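Local structure of 5-methylthioribose-1-phosphate isomerase (Saccharomyces cerevisiae, 1W2W) at residues K19-L24 / T30-I35; V7-R10 / V16-K19; Q49-P54 / I180-S185. The protein is the N-terminal part of an enzyme that interconverts 5-methylthioribose 1-phosphate and 5-methylthioribulose 1-phosphate in methionine salvage. One frame throughout, in Å; residues are numbered along the deposited sequence.

Contact 1: residues K19-L24 / T30-I35; sequences KVLDQL and TKYVPI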
ATOM      1  N   LYS A  19     -23.985  -5.571  20.700  1.00  6.16           N
ATOM      2  CA  LYS A  19     -22.919  -4.567  20.720  1.00  5.21           C
ATOM      3  C   LYS A  19     -21.871  -4.993  19.692  1.00  5.96           C
ATOM      4  O   LYS A  19     -21.758  -6.175  19.394  1.00  5.64           O
ATOM      5  CB  LYS A  19     -22.316  -4.406  22.124  1.00  7.42           C
ATOM      6  CG  LYS A  19     -21.516  -5.601  22.628  1.00  7.84           C
ATOM      7  CD  LYS A  19     -21.120  -5.407  24.091  1.00  7.54           C
ATOM      8  CE  LYS A  19     -20.138  -6.477  24.548  1.00  6.76           C
ATOM      9  NZ  LYS A  19     -19.896  -6.399  26.019  1.00  5.99           N
ATOM     10  N   VAL A  20     -21.118  -4.054  19.131  1.00  5.46           N
ATOM     11  CA  VAL A  20     -20.176  -4.407  18.072  1.00  4.81           C
ATOM     12  C   VAL A  20     -18.789  -3.841  18.358  1.00  3.14           C
ATOM     13  O   VAL A  20     -18.639  -2.777  18.969  1.00  5.89           O
ATOM     14  CB  VAL A  20     -20.648  -3.927  16.690  1.00  5.23           C
ATOM     15  CG1 VAL A  20     -21.984  -4.574  16.313  1.00  6.44           C
ATOM     16  CG2 VAL A  20     -20.731  -2.395  16.655  1.00  5.10           C
ATOM     17  N   LEU A  21     -17.761  -4.559  17.927  1.00  5.22           N
ATOM     18  CA  LEU A  21     -16.406  -4.057  18.098  1.00  5.82           C
ATOM     19  C   LEU A  21     -16.220  -2.868  17.177  1.00  6.07           C
ATOM     20  O   LEU A  21     -16.640  -2.914  16.029  1.00  7.17           O
ATOM     21  CB  LEU A  21     -15.400  -5.132  17.697  1.00  5.19           C
ATOM     22  CG  LEU A  21     -14.928  -6.122  18.755  1.00  5.66           C
ATOM     23  CD1 LEU A  21     -13.872  -7.006  18.125  1.00  4.14           C
ATOM     24  CD2 LEU A  21     -14.385  -5.394  19.979  1.00  5.54           C
ATOM     25  N   ASP A  22     -15.567  -1.819  17.664  1.00  9.81           N
ATOM     26  CA  ASP A  22     -15.214  -0.715  16.777  1.00 10.42           C
ATOM     27  C   ASP A  22     -13.957  -1.090  15.990  1.00 11.56           C
ATOM     28  O   ASP A  22     -12.822  -1.004  16.496  1.00 11.02           O
ATOM     29  CB  ASP A  22     -14.965   0.552  17.586  1.00 11.99           C
ATOM     30  CG  ASP A  22     -14.812   1.771  16.709  1.00 13.45           C
ATOM     31  OD1 ASP A  22     -14.475   1.600  15.510  1.00 15.99           O
ATOM     32  OD2 ASP A  22     -15.026   2.932  17.130  1.00 16.04           O
ATOM     33  N   GLN A  23     -14.149  -1.510  14.743  1.00 10.80           N
ATOM     34  CA  GLN A  23     -13.014  -2.033  13.992  1.00 11.44           C
ATOM     35  C   GLN A  23     -12.061  -0.958  13.511  1.00 12.64           C
ATOM     36  O   GLN A  23     -10.976  -1.274  13.014  1.00 14.51           O
ATOM     37  CB  GLN A  23     -13.490  -2.895  12.832  1.00 10.50           C
ATOM     38  CG  GLN A  23     -14.278  -4.120  13.301  1.00 10.02           C
ATOM     39  CD  GLN A  23     -14.614  -5.044  12.155  1.00 11.08           C
ATOM     40  OE1 GLN A  23     -13.751  -5.369  11.341  1.00 10.45           O
ATOM     41  NE2 GLN A  23     -15.876  -5.462  12.074  1.00 12.23           N
ATOM     42  N   LEU A  24     -12.453   0.304  13.650  1.00 12.93           N
ATOM     43  CA  LEU A  24     -11.544   1.396  13.344  1.00 13.45           C
ATOM     44  C   LEU A  24     -10.390   1.421  14.346  1.00 12.67           C
ATOM     45  O   LEU A  24      -9.314   1.905  14.016  1.00 14.18           O
ATOM     46  CB  LEU A  24     -12.260   2.755  13.363  1.00 13.30           C
ATOM     47  CG  LEU A  24     -13.394   3.025  12.366  1.00 15.35           C
ATOM     48  CD1 LEU A  24     -14.030   4.351  12.746  1.00 14.93           C
ATOM     49  CD2 LEU A  24     -12.866   3.093  10.933  1.00 15.40           C
ATOM     50  N   THR A  30      -9.825  -2.274  22.168  1.00 19.79           N
ATOM     51  CA  THR A  30     -11.016  -3.098  22.068  1.00 23.06           C
ATOM     52  C   THR A  30     -12.130  -2.283  22.685  1.00 22.65           C
ATOM     53  O   THR A  30     -12.200  -2.156  23.907  1.00 25.13           O
ATOM     54  CB  THR A  30     -10.803  -4.422  22.837  1.00 22.91           C
ATOM     55  OG1 THR A  30      -9.987  -5.287  22.037  1.00 24.96           O
ATOM     56  CG2 THR A  30     -12.108  -5.204  22.958  1.00 24.99           C
ATOM     57  N   LYS A  31     -12.986  -1.715  21.844  1.00 21.78           N
ATOM     58  CA  LYS A  31     -14.060  -0.858  22.328  1.00 21.28           C
ATOM     59  C   LYS A  31     -15.380  -1.281  21.692  1.00 20.67           C
ATOM     60  O   LYS A  31     -15.437  -1.482  20.479  1.00 18.51           O
ATOM     61  CB  LYS A  31     -13.772   0.598  21.958  1.00 22.15           C
ATOM     62  CG  LYS A  31     -14.959   1.520  22.105  1.00 25.50           C
ATOM     63  CD  LYS A  31     -14.520   2.912  22.511  1.00 29.83           C
ATOM     64  CE  LYS A  31     -15.697   3.891  22.540  1.00 33.59           C
ATOM     65  NZ  LYS A  31     -16.736   3.504  23.550  1.00 35.96           N
ATOM     66  N   TYR A  32     -16.429  -1.404  22.501  1.00 18.92           N
ATOM     67  CA  TYR A  32     -17.735  -1.827  21.979  1.00 18.96           C
ATOM     68  C   TYR A  32     -18.704  -0.681  21.772  1.00 19.08           C
ATOM     69  O   TYR A  32     -18.730   0.272  22.551  1.00 19.57           O
ATOM     70  CB  TYR A  32     -18.388  -2.864  22.887  1.00 19.76           C
ATOM     71  CG  TYR A  32     -17.711  -4.203  22.848  1.00 21.07           C
ATOM     72  CD1 TYR A  32     -17.929  -5.083  21.798  1.00 21.13           C
ATOM     73  CD2 TYR A  32     -16.844  -4.580  23.864  1.00 22.79           C
ATOM     74  CE1 TYR A  32     -17.305  -6.321  21.762  1.00 24.48           C
ATOM     75  CE2 TYR A  32     -16.215  -5.809  23.840  1.00 25.22           C
ATOM     76  CZ  TYR A  32     -16.449  -6.668  22.789  1.00 24.38           C
ATOM     77  OH  TYR A  32     -15.819  -7.884  22.772  1.00 27.62           O
ATOM     78  N   VAL A  33     -19.505  -0.781  20.715  1.00 17.72           N
ATOM     79  CA  VAL A  33     -20.520   0.215  20.402  1.00 17.07           C
ATOM     80  C   VAL A  33     -21.883  -0.466  20.539  1.00 17.15           C
ATOM     81  O   VAL A  33     -22.171  -1.447  19.850  1.00 15.92           O
ATOM     82  CB  VAL A  33     -20.367   0.749  18.967  1.00 17.35           C
ATOM     83  CG1 VAL A  33     -21.461   1.744  18.642  1.00 17.86           C
ATOM     84  CG2 VAL A  33     -18.976   1.386  18.772  1.00 17.99           C
ATOM     85  N   PRO A  34     -22.729   0.033  21.435  1.00 16.90           N
ATOM     86  CA  PRO A  34     -24.063  -0.560  21.600  1.00 16.49           C
ATOM     87  C   PRO A  34     -24.929  -0.292  20.383  1.00 15.57           C
ATOM     88  O   PRO A  34     -24.829   0.784  19.784  1.00 15.24           O
ATOM     89  CB  PRO A  34     -24.637   0.170  22.829  1.00 16.85           C
ATOM     90  CG  PRO A  34     -23.900   1.463  22.878  1.00 19.26           C
ATOM     91  CD  PRO A  34     -22.499   1.173  22.345  1.00 18.13           C
ATOM     92  N   ILE A  35     -25.774  -1.260  20.025  1.00 14.61           N
ATOM     93  CA  ILE A  35     -26.736  -1.050  18.951  1.00 15.47           C
ATOM     94  C   ILE A  35     -28.153  -1.077  19.524  1.00 15.43           C
ATOM     95  O   ILE A  35     -28.588  -2.098  20.038  1.00 15.28           O
ATOM     96  CB  ILE A  35     -26.592  -2.158  17.890  1.00 15.08           C
ATOM     97  CG1 ILE A  35     -25.142  -2.245  17.384  1.00 14.38           C
ATOM     98  CG2 ILE A  35     -27.611  -1.970  16.767  1.00 15.02           C
ATOM     99  CD1 ILE A  35     -24.662  -1.042  16.560  1.00 13.58           C
TER
HETATM  100  O   HOH W   1     -12.220  -1.910  19.064  1.00 16.53           O

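Contact 2: residues V7-R10 / V16-K19; sequences VFDR and VSVK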
ATOM      1  N   VAL A   7     -21.474  -8.941  18.954  1.00  3.63           N
ATOM      2  CA  VAL A   7     -21.829  -9.733  20.121  1.00  4.02           C
ATOM      3  C   VAL A   7     -23.336  -9.626  20.304  1.00  4.13           C
ATOM      4  O   VAL A   7     -23.849  -8.571  20.700  1.00  6.46           O
ATOM      5  CB  VAL A   7     -21.084  -9.278  21.375  1.00  2.88           C
ATOM      6  CG1 VAL A   7     -21.473 -10.159  22.571  1.00  3.15           C
ATOM      7  CG2 VAL A   7     -19.565  -9.363  21.141  1.00  3.32           C
ATOM      8  N   PHE A   8     -24.004 -10.741  20.019  1.00  4.18           N
ATOM      9  CA  PHE A   8     -25.463 -10.838  19.968  1.00  4.30           C
ATOM     10  C   PHE A   8     -25.926 -11.757  21.094  1.00  4.87           C
ATOM     11  O   PHE A   8     -25.757 -12.971  21.012  1.00  6.40           O
ATOM     12  CB  PHE A   8     -25.869 -11.422  18.603  1.00  4.29           C
ATOM     13  CG  PHE A   8     -27.329 -11.747  18.482  1.00  4.23           C
ATOM     14  CD1 PHE A   8     -28.285 -10.974  19.123  1.00  4.99           C
ATOM     15  CD2 PHE A   8     -27.751 -12.831  17.716  1.00  3.79           C
ATOM     16  CE1 PHE A   8     -29.639 -11.282  19.008  1.00  6.29           C
ATOM     17  CE2 PHE A   8     -29.091 -13.140  17.591  1.00  4.75           C
ATOM     18  CZ  PHE A   8     -30.042 -12.364  18.238  1.00  6.10           C
ATOM     19  N   ASP A   9     -26.490 -11.190  22.158  1.00  5.27           N
ATOM     20  CA  ASP A   9     -27.042 -12.012  23.225  1.00  5.35           C
ATOM     21  C   ASP A   9     -28.515 -12.258  22.918  1.00  6.08           C
ATOM     22  O   ASP A   9     -29.347 -11.354  23.048  1.00  6.03           O
ATOM     23  CB  ASP A   9     -26.892 -11.277  24.556  1.00  5.68           C
ATOM     24  CG  ASP A   9     -27.390 -12.077  25.733  1.00  5.84           C
ATOM     25  OD1 ASP A   9     -28.014 -13.151  25.569  1.00  4.78           O
ATOM     26  OD2 ASP A   9     -27.192 -11.684  26.893  1.00  5.95           O
ATOM     27  N   ARG A  10     -28.816 -13.488  22.514  1.00  5.81           N
ATOM     28  CA  ARG A  10     -30.141 -13.853  22.030  1.00  5.78           C
ATOM     29  C   ARG A  10     -30.952 -14.539  23.120  1.00  5.59           C
ATOM     30  O   ARG A  10     -32.064 -15.015  22.877  1.00  6.92           O
ATOM     31  CB  ARG A  10     -29.994 -14.766  20.811  1.00  6.28           C
ATOM     32  CG  ARG A  10     -29.533 -16.179  21.157  1.00  6.07           C
ATOM     33  CD  ARG A  10     -29.491 -17.125  19.961  1.00  4.18           C
ATOM     34  NE  ARG A  10     -28.478 -16.716  18.991  1.00  5.32           N
ATOM     35  CZ  ARG A  10     -28.325 -17.277  17.796  1.00  4.28           C
ATOM     36  NH1 ARG A  10     -29.124 -18.269  17.419  1.00  4.76           N
ATOM     37  NH2 ARG A  10     -27.376 -16.842  16.977  1.00  5.97           N
ATOM     38  N   VAL A  16     -33.333  -8.713  23.099  1.00  4.76           N
ATOM     39  CA  VAL A  16     -31.957  -9.084  22.753  1.00  4.75           C
ATOM     40  C   VAL A  16     -31.025  -7.920  23.037  1.00  5.47           C
ATOM     41  O   VAL A  16     -31.459  -6.766  23.083  1.00  4.73           O
ATOM     42  CB  VAL A  16     -31.799  -9.520  21.278  1.00  4.19           C
ATOM     43  CG1 VAL A  16     -32.689 -10.712  20.957  1.00  5.19           C
ATOM     44  CG2 VAL A  16     -32.055  -8.364  20.308  1.00  5.01           C
ATOM     45  N   SER A  17     -29.740  -8.211  23.226  1.00  4.76           N
ATOM     46  CA  SER A  17     -28.764  -7.133  23.240  1.00  7.02           C
ATOM     47  C   SER A  17     -27.740  -7.348  22.133  1.00  6.21           C
ATOM     48  O   SER A  17     -27.432  -8.481  21.752  1.00  6.34           O
ATOM     49  CB  SER A  17     -28.116  -6.976  24.618  1.00  8.23           C
ATOM     50  OG  SER A  17     -27.267  -8.077  24.873  1.00 12.67           O
ATOM     51  N   VAL A  18     -27.246  -6.240  21.603  1.00  6.59           N
ATOM     52  CA  VAL A  18     -26.307  -6.281  20.491  1.00  6.02           C
ATOM     53  C   VAL A  18     -25.264  -5.213  20.781  1.00  5.96           C
ATOM     54  O   VAL A  18     -25.611  -4.077  21.088  1.00  6.37           O
ATOM     55  CB  VAL A  18     -27.026  -5.990  19.154  1.00  6.70           C
ATOM     56  CG1 VAL A  18     -26.036  -5.975  18.004  1.00  6.45           C
ATOM     57  CG2 VAL A  18     -28.132  -7.016  18.902  1.00  5.63           C
ATOM     58  N   LYS A  19     -23.985  -5.571  20.700  1.00  6.16           N
ATOM     59  CA  LYS A  19     -22.919  -4.567  20.720  1.00  5.21           C
ATOM     60  C   LYS A  19     -21.871  -4.993  19.692  1.00  5.96           C
ATOM     61  O   LYS A  19     -21.758  -6.175  19.394  1.00  5.64           O
ATOM     62  CB  LYS A  19     -22.316  -4.406  22.124  1.00  7.42           C
ATOM     63  CG  LYS A  19     -21.516  -5.601  22.628  1.00  7.84           C
ATOM     64  CD  LYS A  19     -21.120  -5.407  24.091  1.00  7.54           C
ATOM     65  CE  LYS A  19     -20.138  -6.477  24.548  1.00  6.76           C
ATOM     66  NZ  LYS A  19     -19.896  -6.399  26.019  1.00  5.99           N
TER
HETATM   67  O   HOH W   2     -24.669  -7.976  23.502  1.00 23.27           O

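Contact 3: residues Q49-P54 / I180-S185; sequences QVRGAP and ICNTGS. With SO4 (sulfate ion), chain I.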
ATOM      1  N   GLN A  49     -17.183   1.269  11.362  1.00 11.24           N
ATOM      2  CA  GLN A  49     -16.917   0.699  12.665  1.00 11.04           C
ATOM      3  C   GLN A  49     -17.253  -0.784  12.651  1.00 10.79           C
ATOM      4  O   GLN A  49     -16.559  -1.571  13.281  1.00 11.55           O
ATOM      5  CB  GLN A  49     -17.725   1.400  13.752  1.00 12.17           C
ATOM      6  CG  GLN A  49     -17.248   2.809  14.040  1.00 13.58           C
ATOM      7  CD  GLN A  49     -18.178   3.513  14.997  1.00 14.92           C
ATOM      8  OE1 GLN A  49     -19.327   3.772  14.649  1.00 16.83           O
ATOM      9  NE2 GLN A  49     -17.697   3.812  16.201  1.00 14.61           N
ATOM     10  N   VAL A  50     -18.306  -1.152  11.927  1.00 11.21           N
ATOM     11  CA  VAL A  50     -18.496  -2.537  11.501  1.00 10.84           C
ATOM     12  C   VAL A  50     -18.266  -2.547   9.996  1.00 11.43           C
ATOM     13  O   VAL A  50     -18.782  -1.683   9.274  1.00 11.97           O
ATOM     14  CB  VAL A  50     -19.947  -3.015  11.777  1.00 10.93           C
ATOM     15  CG1 VAL A  50     -20.149  -4.437  11.263  1.00 10.06           C
ATOM     16  CG2 VAL A  50     -20.271  -2.953  13.268  1.00 10.99           C
ATOM     17  N   ARG A  51     -17.497  -3.515   9.504  1.00  9.70           N
ATOM     18  CA  ARG A  51     -17.373  -3.666   8.062  1.00 10.80           C
ATOM     19  C   ARG A  51     -17.126  -5.128   7.738  1.00 10.02           C
ATOM     20  O   ARG A  51     -17.096  -5.969   8.641  1.00  8.93           O
ATOM     21  CB  ARG A  51     -16.290  -2.745   7.478  1.00 10.43           C
ATOM     22  CG  ARG A  51     -15.056  -2.508   8.370  1.00 10.27           C
ATOM     23  CD  ARG A  51     -14.301  -3.786   8.725  1.00  8.74           C
ATOM     24  NE  ARG A  51     -13.969  -4.546   7.520  1.00  9.76           N
ATOM     25  CZ  ARG A  51     -13.643  -5.834   7.490  1.00 11.70           C
ATOM     26  NH1 ARG A  51     -13.591  -6.542   8.609  1.00 10.18           N
ATOM     27  NH2 ARG A  51     -13.364  -6.417   6.322  1.00 10.14           N
ATOM     28  N   GLY A  52     -16.984  -5.447   6.460  1.00 10.38           N
ATOM     29  CA  GLY A  52     -17.094  -6.838   6.056  1.00 10.76           C
ATOM     30  C   GLY A  52     -18.505  -7.132   5.589  1.00 10.65           C
ATOM     31  O   GLY A  52     -19.471  -6.877   6.309  1.00 10.73           O
ATOM     32  N   ALA A  53     -18.636  -7.666   4.379  1.00  9.75           N
ATOM     33  CA  ALA A  53     -19.965  -7.723   3.765  1.00 12.07           C
ATOM     34  C   ALA A  53     -21.042  -8.407   4.625  1.00 11.18           C
ATOM     35  O   ALA A  53     -22.113  -7.825   4.849  1.00 11.45           O
ATOM     36  CB  ALA A  53     -19.909  -8.345   2.369  1.00 11.48           C
ATOM     37  N   PRO A  54     -20.797  -9.632   5.091  1.00 10.13           N
ATOM     38  CA  PRO A  54     -21.793 -10.295   5.934  1.00 10.83           C
ATOM     39  C   PRO A  54     -21.989  -9.618   7.281  1.00 10.31           C
ATOM     40  O   PRO A  54     -23.136  -9.528   7.718  1.00 10.12           O
ATOM     41  CB  PRO A  54     -21.255 -11.727   6.081  1.00 10.78           C
ATOM     42  CG  PRO A  54     -20.269 -11.869   4.912  1.00 11.97           C
ATOM     43  CD  PRO A  54     -19.627 -10.498   4.837  1.00 10.30           C
ATOM     44  N   ILE A 180      -6.230 -10.961   0.886  1.00  9.92           N
ATOM     45  CA  ILE A 180      -6.380  -9.505   0.883  1.00 10.02           C
ATOM     46  C   ILE A 180      -7.553  -9.159   1.789  1.00  9.85           C
ATOM     47  O   ILE A 180      -8.472  -9.971   1.971  1.00 11.18           O
ATOM     48  CB  ILE A 180      -6.656  -8.991  -0.563  1.00  9.41           C
ATOM     49  CG1 ILE A 180      -6.546  -7.457  -0.661  1.00  9.62           C
ATOM     50  CG2 ILE A 180      -8.014  -9.497  -1.073  1.00  8.04           C
ATOM     51  CD1 ILE A 180      -6.640  -6.928  -2.117  1.00 11.58           C
ATOM     52  N   CYS A 181      -7.505  -7.957   2.355  1.00  9.76           N
ATOM     53  CA  CYS A 181      -8.599  -7.413   3.161  1.00  9.38           C
ATOM     54  C   CYS A 181      -8.760  -8.220   4.449  1.00  9.01           C
ATOM     55  O   CYS A 181      -7.801  -8.844   4.928  1.00  9.13           O
ATOM     56  CB  CYS A 181      -9.918  -7.365   2.381  1.00  8.02           C
ATOM     57  SG  CYS A 181     -11.070  -6.085   2.985  1.00 15.56           S
ATOM     58  N   ASN A 182      -9.970  -8.191   4.998  1.00  8.68           N
ATOM     59  CA  ASN A 182     -10.294  -9.014   6.154  1.00  9.21           C
ATOM     60  C   ASN A 182     -11.593  -9.767   5.884  1.00  9.52           C
ATOM     61  O   ASN A 182     -12.643  -9.163   5.610  1.00  8.54           O
ATOM     62  CB  ASN A 182     -10.381  -8.196   7.454  1.00  9.64           C
ATOM     63  CG  ASN A 182     -10.867  -9.046   8.626  1.00 11.15           C
ATOM     64  OD1 ASN A 182     -12.057  -9.036   8.967  1.00  9.33           O
ATOM     65  ND2 ASN A 182      -9.961  -9.815   9.219  1.00  8.77           N
ATOM     66  N   THR A 183     -11.506 -11.089   5.966  1.00  8.85           N
ATOM     67  CA  THR A 183     -12.648 -11.946   5.674  1.00 10.49           C
ATOM     68  C   THR A 183     -12.848 -12.975   6.780  1.00 10.29           C
ATOM     69  O   THR A 183     -13.398 -14.053   6.534  1.00 10.64           O
ATOM     70  CB  THR A 183     -12.448 -12.669   4.339  1.00 10.24           C
ATOM     71  OG1 THR A 183     -11.225 -13.421   4.383  1.00 10.67           O
ATOM     72  CG2 THR A 183     -12.269 -11.656   3.202  1.00 10.97           C
ATOM     73  N   GLY A 184     -12.412 -12.642   7.991  1.00  9.46           N
ATOM     74  CA  GLY A 184     -12.401 -13.622   9.068  1.00  9.44           C
ATOM     75  C   GLY A 184     -13.596 -13.473   9.999  1.00 10.12           C
ATOM     76  O   GLY A 184     -14.693 -13.116   9.579  1.00  9.64           O
ATOM     77  N   SER A 185     -13.373 -13.751  11.277  1.00  9.75           N
ATOM     78  CA  SER A 185     -14.424 -13.573  12.274  1.00 10.93           C
ATOM     79  C   SER A 185     -14.770 -12.101  12.434  1.00 11.63           C
ATOM     80  O   SER A 185     -15.884 -11.767  12.840  1.00 12.16           O
ATOM     81  CB  SER A 185     -13.974 -14.174  13.606  1.00 11.08           C
ATOM     82  OG  SER A 185     -13.703 -15.558  13.434  1.00 10.55           O
TER
HETATM   83  S   SO4 I1212     -15.106  -3.621   3.733  1.00 12.07           S
HETATM   84  O1  SO4 I1212     -16.466  -3.681   4.278  1.00 11.67           O
HETATM   85  O2  SO4 I1212     -14.967  -2.370   2.984  1.00 14.99           O
HETATM   86  O3  SO4 I1212     -14.145  -3.615   4.820  1.00 12.20           O
HETATM   87  O4  SO4 I1212     -14.907  -4.750   2.834  1.00 16.75           O

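Contact 1: residues K19-L24 / T30-I35
Val20 and Val33 meet at the apolar centre of an antiparallel beta hairpin, Val20 CG2 lying 3.9 Å from Val33 CB. CG1 of Val20 turns instead to CG1 of Ile35, the two side chains crossing at about a right angle. Branched aliphatic residues suit this face, because helices 53-73 and 38-46 pack against it. On the other face the Tyr32 ring is sandwiched. Leu21 CD2 presses on one side, 3.5 Å from Tyr32 CE1 and offset toward the rim, while Lys19 CE sits centrally over the opposite side, 3.7 Å from the ring centroid. The lysine chain is extended beyond CG, which leaves NZ above the same face, 4.4 Å from the centroid, a cation-pi contact. A long, flexible base suits such an exposed place, where its methylenes cover one ring face and its charge can probably stay hydrated. Val20 and Val33 form a hydrogen-bonded pair through both backbone N-H groups. Beyond them Asp22 N donates to Lys31 O, and Asp22 OD1 accepts from Leu24 N in an Asx turn just past the strand end. At the polar edge one water donates to Asp22 O, 2.8 Å away, and accepts from Lys31 N at 2.9 Å.

Contact 2: residues V7-R10 / V16-K19
Val16 sets its CB 3.6 Å from CE1 of Phe8, at the edge of the ring and near its plane, where strands 6-9 and 17-21 begin to pair as an antiparallel beta hairpin. The ring reaches it because CG of Phe8 stands opposite the backbone N (chi1 172°), and CB of Arg10 lies over one ring face. Next, Ser17 exchanges two backbone bonds with Asp9. Its small hydroxyl suits the exposed face: OG lies 3.2 Å from Asp9 CB and shares a water with Val7 O, while Asp9 OD1 turns to Ser11. Val18 follows on the Phe8 side, its CG2 4.0 Å from CD1 of the ring, and its CA-H points at Val7 O. Lys19 closes the pairing with two bonds to Val7, the straighter running from Val7 N to Lys19 O (2.8 Å, 168°). Replacing Phe8 by an alanine would probably open a gap beside Val16 and Val18 and deprive Arg10 CB of the ring it rests on. Phe8, Val16 and Val18 are apolar because their face lies on helix 53-73, through Leu62, Leu65 and Thr66; helix 129-168 flanks the hairpin end, with Ile144 against Phe8 and Asp145 in a salt bridge with Arg10.

Contact 3: residues Q49-P54 / I180-S185
Arg51 meets Asn182 where two loops face each other, one running into helix 53-73 with Gly52 at its N-cap, at backbone angles where a CB would press on the carbonyl O of Arg51, which calls for glycine. The arginine grips one residue end-on with two nitrogens: NH2 donates to the backbone O of Asn182 at 2.9 Å, in the guanidinium plane, and NH1 to OD1 of Asn182 at 2.9 Å. OD1 lies somewhat out of that plane, and the amide is turned 64° against it. Bends at chi2 and chi3 (60° and 53°) fold the arginine chain back, bringing NE to O3 of the sulfate at 2.9 Å, while NH2 adds a longer bond of 3.3 Å to that O3. Gly52 N holds sulfate O1 at 2.9 Å. Cys181, predicted to be a transition-state stabiliser, places SG 4.1 Å from Arg51 NH2, and Gln23 OE1 takes a bond from NH1. Asn182 can accept through OD1 and donate through ND2 to a neighbouring subunit, which suits an amide. Arg51, Gly52 N and Arg106 of a neighbouring subunit thus form an anion site beside Cys181; the sulfate, probably from the crystallisation liquor, may mark where the substrate's phosphate binds.

Contacts 1 and 2 are the two halves of one three-stranded antiparallel sheet, with 17-21 as its middle strand and Lys19 common to both; their centres lie about 12 Å apart. They also meet directly, Ile35 N making a hydrogen bond of 3.0 Å to Val18 O and Tyr32 CE1 packing on Val7 CG2. Contact 3 holds the sulfate and Cys181. Its centre is about 14 Å from that of contact 1, to which it is joined by hydrogen bonds of Gln23 N with Gln49 O (2.8 Å) and Asp22 OD2 with Gln49 NE2. Gln23 reaches Arg51 itself, making it a second-shell partner of the anion site. Contact 2 remains about 7 Å from contact 3 at the nearest atoms.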